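Local coordinates for protein extracellular ligand-binding receptor (Rhodopseudomonas palustris, PDB 4F06) that probably captures p-hydroxybenzoic acid and related lignin-derived benzoates in the periplasm as the solute-binding component of an ABC transporter, at residues G9-M14 against K61-E66; D154-F159 against V171-M176. All coordinates share one frame; numbering follows the deposited sequence. Where two conformers were deposited one is given.

Contact 1: G9-M14 against K61-E66; sequences GVIGTM and KALAQE
Ile11 CD1 reaches from the strand onto the helix backbone, 3.9 Å from Ala64 N, and this end of the contact is its tight part. Ile11 CD1 also stands 4.0 Å from Ala64 CB and 4.2 Å from Leu63 CB, so a single terminal carbon touches two successive helical residues. The torsions explain the reach: Ile11 CG1 is anti to its carbonyl carbon (chi1 -65°), and the chain runs on nearly extended to CD1, which carries the tip to the helix. The other branch, Ile11 CG2, is farther from the helix backbone and meets the end of Leu63, 4.2 Å from Leu63 CD1; the two side chains cross obliquely. No hydrogen bond links the segments, and the attachment is wholly apolar. Toward Leu63 the burial lessens, for this leucine is partly exposed, whereas Ile11 and Ala64 are buried; Lys61, Ala62 and Gln65 lie on the exposed side of the helix. Such packing of a helix on a largely parallel sheet belongs to the alpha/beta lobes of periplasmic binding proteins. Ser60 and Leu67 of helix 57-69 also touch Ile11, while strand 5-12 runs between the parallel strands 43-51 and 75-78, with helix 19-36 meeting Val10.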
loop_
_atom_site.group_PDB
_atom_site.type_symbol
_atom_site.label_atom_id
_atom_site.label_comp_id
_atom_site.label_asym_id
_atom_site.label_seq_id
_atom_site.Cartn_x
_atom_site.Cartn_y
_atom_site.Cartn_z
ATOM N N GLY A 9 13.377 13.925 -0.773
ATOM C CA GLY A 9 13.509 13.303 0.565
ATOM C C GLY A 9 12.491 12.194 0.720
ATOM O O GLY A 9 11.293 12.417 0.589
ATOM N N VAL A 10 12.983 10.968 0.958
ATOM C CA VAL A 10 12.127 9.798 1.084
ATOM C C VAL A 10 12.098 9.382 2.538
ATOM O O VAL A 10 13.157 9.057 3.118
ATOM C CB VAL A 10 12.678 8.640 0.233
ATOM C CG1 VAL A 10 11.762 7.430 0.367
ATOM C CG2 VAL A 10 12.800 9.030 -1.253
ATOM N N ILE A 11 10.913 9.380 3.132
ATOM C CA ILE A 11 10.778 8.927 4.524
ATOM C C ILE A 11 10.134 7.541 4.455
ATOM O O ILE A 11 9.093 7.345 3.826
ATOM C CB ILE A 11 9.879 9.911 5.318
ATOM C CG1 ILE A 11 10.564 11.299 5.416
ATOM C CG2 ILE A 11 9.550 9.311 6.717
ATOM C CD1 ILE A 11 9.623 12.383 5.888
ATOM N N GLY A 12 10.755 6.558 5.106
ATOM C CA GLY A 12 10.185 5.197 5.098
ATOM C C GLY A 12 10.718 4.414 6.239
ATOM O O GLY A 12 11.596 4.894 6.964
ATOM N N THR A 13 10.195 3.210 6.411
ATOM C CA THR A 13 10.633 2.352 7.510
ATOM C C THR A 13 11.906 1.642 7.067
ATOM O O THR A 13 11.871 0.565 6.478
ATOM C CB THR A 13 9.501 1.379 7.912
ATOM O OG1 THR A 13 9.011 0.727 6.731
ATOM C CG2 THR A 13 8.364 2.118 8.565
HETATM N N MSE A 14 13.047 2.294 7.311
HETATM C CA MSE A 14 14.337 1.824 6.795
HETATM C C MSE A 14 15.016 0.827 7.708
HETATM O O MSE A 14 15.959 0.151 7.297
HETATM C CB MSE A 14 15.303 2.980 6.544
HETATM C CG MSE A 14 14.740 4.122 5.678
HETATM SE SE MSE A 14 13.895 3.645 3.975
HETATM C CE MSE A 14 15.388 3.026 3.114
ATOM N N LYS A 61 7.314 14.347 11.247
ATOM C CA LYS A 61 7.281 15.782 11.019
ATOM C C LYS A 61 8.696 16.376 11.048
ATOM O O LYS A 61 9.090 17.147 10.173
ATOM C CB LYS A 61 6.358 16.465 12.034
ATOM C CG LYS A 61 6.140 17.940 11.767
ATOM C CD LYS A 61 5.229 18.565 12.825
ATOM C CE LYS A 61 5.042 20.046 12.586
ATOM N NZ LYS A 61 4.247 20.641 13.695
ATOM N N ALA A 62 9.479 15.986 12.073
ATOM C CA ALA A 62 10.827 16.514 12.213
ATOM C C ALA A 62 11.707 16.059 11.053
ATOM O O ALA A 62 12.520 16.840 10.556
ATOM C CB ALA A 62 11.411 16.107 13.556
ATOM N N LEU A 63 11.566 14.809 10.600
ATOM C CA LEU A 63 12.383 14.363 9.466
ATOM C C LEU A 63 12.041 15.180 8.225
ATOM O O LEU A 63 12.949 15.559 7.477
ATOM C CB LEU A 63 12.109 12.885 9.177
ATOM C CG LEU A 63 12.614 11.868 10.217
ATOM C CD1 LEU A 63 12.072 10.492 9.839
ATOM C CD2 LEU A 63 14.118 11.881 10.354
ATOM N N ALA A 64 10.752 15.416 7.998
ATOM C CA ALA A 64 10.362 16.209 6.824
ATOM C C ALA A 64 10.931 17.625 6.884
ATOM O O ALA A 64 11.415 18.151 5.877
ATOM C CB ALA A 64 8.849 16.202 6.716
ATOM N N GLN A 65 10.832 18.234 8.072
ATOM C CA GLN A 65 11.350 19.598 8.214
ATOM C C GLN A 65 12.866 19.623 8.008
ATOM O O GLN A 65 13.363 20.553 7.378
ATOM C CB GLN A 65 10.977 20.167 9.585
ATOM C CG GLN A 65 9.490 20.419 9.660
ATOM C CD GLN A 65 8.994 20.820 11.019
ATOM O OE1 GLN A 65 9.586 20.453 12.047
ATOM N NE2 GLN A 65 7.904 21.612 11.034
ATOM N N GLU A 66 13.609 18.632 8.519
ATOM C CA GLU A 66 15.054 18.601 8.276
ATOM C C GLU A 66 15.351 18.441 6.788
ATOM O O GLU A 66 16.290 19.042 6.242
ATOM C CB GLU A 66 15.706 17.451 9.072
ATOM C CG GLU A 66 17.230 17.348 8.881
ATOM C CD GLU A 66 17.817 16.388 7.766
ATOM O OE1 GLU A 66 17.166 15.570 7.088
ATOM O OE2 GLU A 66 19.056 16.403 7.548
#

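Contact 2: D154-F159 against V171-M176; sequences DAETAF and VEAVRM
Arg175 NE donates a nearly straight hydrogen bond to Glu156 OE1, 2.8 Å long with an N-H...O angle of 168°, and so forms a salt bridge within a beta-alpha-beta unit, between helix 150-165 and the following strand 169-176. The oxygen is met on its syn side and lies close to the guanidinium plane at its edge, yet the two flat groups stand almost perpendicular, 85° apart. Glu156 gets there by an extended chain, CG anti to the backbone N (chi1 175°). Its other oxygen, OE2, pairs with Lys160, so the carboxylate has two basic partners, which would probably favour its charged form. An alanine here would remove the carboxylate and is likely to cost Arg175 NE and Lys160 their shared partner and let the guanidinium turn more freely. Beyond the salt bridge, carbons close round the carboxylate: Ala173 CB points to the helix and lies 3.4 Å from Glu156 OE2, and Arg175 CG runs 3.6 Å from Glu156 OE1. Phe159, farther along the helix, packs against strand 141-147. A water bridges the two segments, accepting from Arg175 NH2 at 2.9 Å and donating to Thr157 OG1 at 2.9 Å.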
loop_
_atom_site.group_PDB
_atom_site.type_symbol
_atom_site.label_atom_id
_atom_site.label_comp_id
_atom_site.label_asym_id
_atom_site.label_seq_id
_atom_site.Cartn_x
_atom_site.Cartn_y
_atom_site.Cartn_z
ATOM N N ASP A 154 -11.016 2.652 8.155
ATOM C CA ASP A 154 -11.517 2.770 6.783
ATOM C C ASP A 154 -11.921 1.374 6.253
ATOM O O ASP A 154 -12.967 1.207 5.648
ATOM C CB ASP A 154 -10.453 3.299 5.837
ATOM C CG ASP A 154 -10.346 4.807 5.742
ATOM O OD1 ASP A 154 -10.985 5.567 6.462
ATOM O OD2 ASP A 154 -9.478 5.218 4.940
ATOM N N ALA A 155 -11.072 0.373 6.446
ATOM C CA ALA A 155 -11.356 -0.979 5.918
ATOM C C ALA A 155 -12.632 -1.541 6.540
ATOM O O ALA A 155 -13.468 -2.133 5.846
ATOM C CB ALA A 155 -10.197 -1.948 6.184
ATOM N N GLU A 156 -12.790 -1.382 7.870
ATOM C CA GLU A 156 -14.001 -1.853 8.518
ATOM C C GLU A 156 -15.239 -1.176 7.923
ATOM O O GLU A 156 -16.243 -1.850 7.644
ATOM C CB GLU A 156 -13.896 -1.600 10.027
ATOM C CG GLU A 156 -15.182 -1.945 10.773
ATOM C CD GLU A 156 -15.104 -1.628 12.248
ATOM O OE1 GLU A 156 -14.113 -1.117 12.719
ATOM O OE2 GLU A 156 -16.127 -1.851 12.938
ATOM N N THR A 157 -15.207 0.149 7.795
ATOM C CA THR A 157 -16.363 0.924 7.291
ATOM C C THR A 157 -16.679 0.490 5.861
ATOM O O THR A 157 -17.838 0.208 5.520
ATOM C CB THR A 157 -16.025 2.414 7.348
ATOM O OG1 THR A 157 -15.762 2.755 8.714
ATOM C CG2 THR A 157 -17.194 3.209 6.808
ATOM N N ALA A 158 -15.633 0.368 5.027
ATOM C CA ALA A 158 -15.843 -0.014 3.632
ATOM C C ALA A 158 -16.445 -1.409 3.525
ATOM O O ALA A 158 -17.369 -1.669 2.719
ATOM C CB ALA A 158 -14.510 0.019 2.890
ATOM N N PHE A 159 -15.919 -2.359 4.315
ATOM C CA PHE A 159 -16.432 -3.723 4.224
ATOM C C PHE A 159 -17.878 -3.797 4.736
ATOM O O PHE A 159 -18.735 -4.414 4.079
ATOM C CB PHE A 159 -15.547 -4.724 5.005
ATOM C CG PHE A 159 -15.866 -6.134 4.652
ATOM C CD1 PHE A 159 -16.912 -6.819 5.269
ATOM C CD2 PHE A 159 -15.153 -6.774 3.650
ATOM C CE1 PHE A 159 -17.236 -8.127 4.900
ATOM C CE2 PHE A 159 -15.436 -8.091 3.295
ATOM C CZ PHE A 159 -16.499 -8.760 3.904
ATOM N N VAL A 171 -21.215 -10.051 11.868
ATOM C CA VAL A 171 -21.638 -10.555 13.159
ATOM C C VAL A 171 -20.698 -10.166 14.268
ATOM O O VAL A 171 -21.026 -10.320 15.431
ATOM C CB VAL A 171 -21.877 -12.082 13.164
ATOM C CG1 VAL A 171 -23.062 -12.393 12.257
ATOM C CG2 VAL A 171 -20.605 -12.830 12.806
ATOM N N GLU A 172 -19.524 -9.659 13.920
ATOM C CA GLU A 172 -18.517 -9.267 14.909
ATOM C C GLU A 172 -17.587 -8.262 14.238
ATOM O O GLU A 172 -17.283 -8.401 13.042
ATOM C CB GLU A 172 -17.698 -10.488 15.340
ATOM C CG GLU A 172 -16.849 -10.180 16.572
ATOM C CD GLU A 172 -15.995 -11.338 16.995
ATOM O OE1 GLU A 172 -15.802 -12.257 16.164
ATOM O OE2 GLU A 172 -15.498 -11.296 18.151
ATOM N N ALA A 173 -17.158 -7.241 14.973
ATOM C CA ALA A 173 -16.194 -6.299 14.434
ATOM C C ALA A 173 -15.250 -5.959 15.574
ATOM O O ALA A 173 -15.694 -5.372 16.587
ATOM C CB ALA A 173 -16.877 -5.039 13.903
ATOM N N VAL A 174 -13.974 -6.299 15.406
ATOM C CA VAL A 174 -12.970 -6.148 16.448
ATOM C C VAL A 174 -11.916 -5.154 15.957
ATOM O O VAL A 174 -11.373 -5.333 14.861
ATOM C CB VAL A 174 -12.317 -7.505 16.777
ATOM C CG1 VAL A 174 -11.242 -7.353 17.831
ATOM C CG2 VAL A 174 -13.389 -8.498 17.227
ATOM N N ARG A 175 -11.649 -4.097 16.730
ATOM C CA ARG A 175 -10.549 -3.203 16.439
ATOM C C ARG A 175 -9.407 -3.560 17.370
ATOM O O ARG A 175 -9.520 -3.403 18.598
ATOM C CB ARG A 175 -10.988 -1.748 16.628
ATOM C CG ARG A 175 -12.034 -1.309 15.613
ATOM C CD ARG A 175 -12.438 0.145 15.850
ATOM N NE ARG A 175 -13.411 0.617 14.860
ATOM C CZ ARG A 175 -13.872 1.858 14.801
ATOM N NH1 ARG A 175 -13.474 2.775 15.685
ATOM N NH2 ARG A 175 -14.750 2.162 13.869
HETATM N N MSE A 176 -8.336 -4.090 16.792
HETATM C CA MSE A 176 -7.228 -4.686 17.559
HETATM C C MSE A 176 -6.130 -3.652 17.766
HETATM O O MSE A 176 -5.654 -3.081 16.804
HETATM C CB MSE A 176 -6.629 -5.860 16.778
HETATM C CG MSE A 176 -7.633 -6.998 16.470
HETATM SE SE MSE A 176 -6.879 -8.376 15.351
HETATM C CE MSE A 176 -6.733 -7.365 13.702
HETATM O O HOH W 1 -15.640 1.324 11.222
#

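Both contacts set a helix against a strand of an alpha/beta sheet, but in different sheets: contact 1 belongs to the mixed sheet containing strand 5-12, contact 2 to the one containing strand 169-176. They share no element, and their centres lie about 30 Å apart. Contact 1 is the buried one, and its chemistry is purely aliphatic. Contact 2 is partly buried, with an exposed arginine, and relies on charge and a bridging water. Contact 2 joins consecutive elements of one crossover, whereas helix 19-36 and strands 39-40 and 43-51 lie between the segments of contact 1. Neither contact includes a residue of the p-hydroxybenzoic acid pockets; each joins a helix to the sheet it lies on.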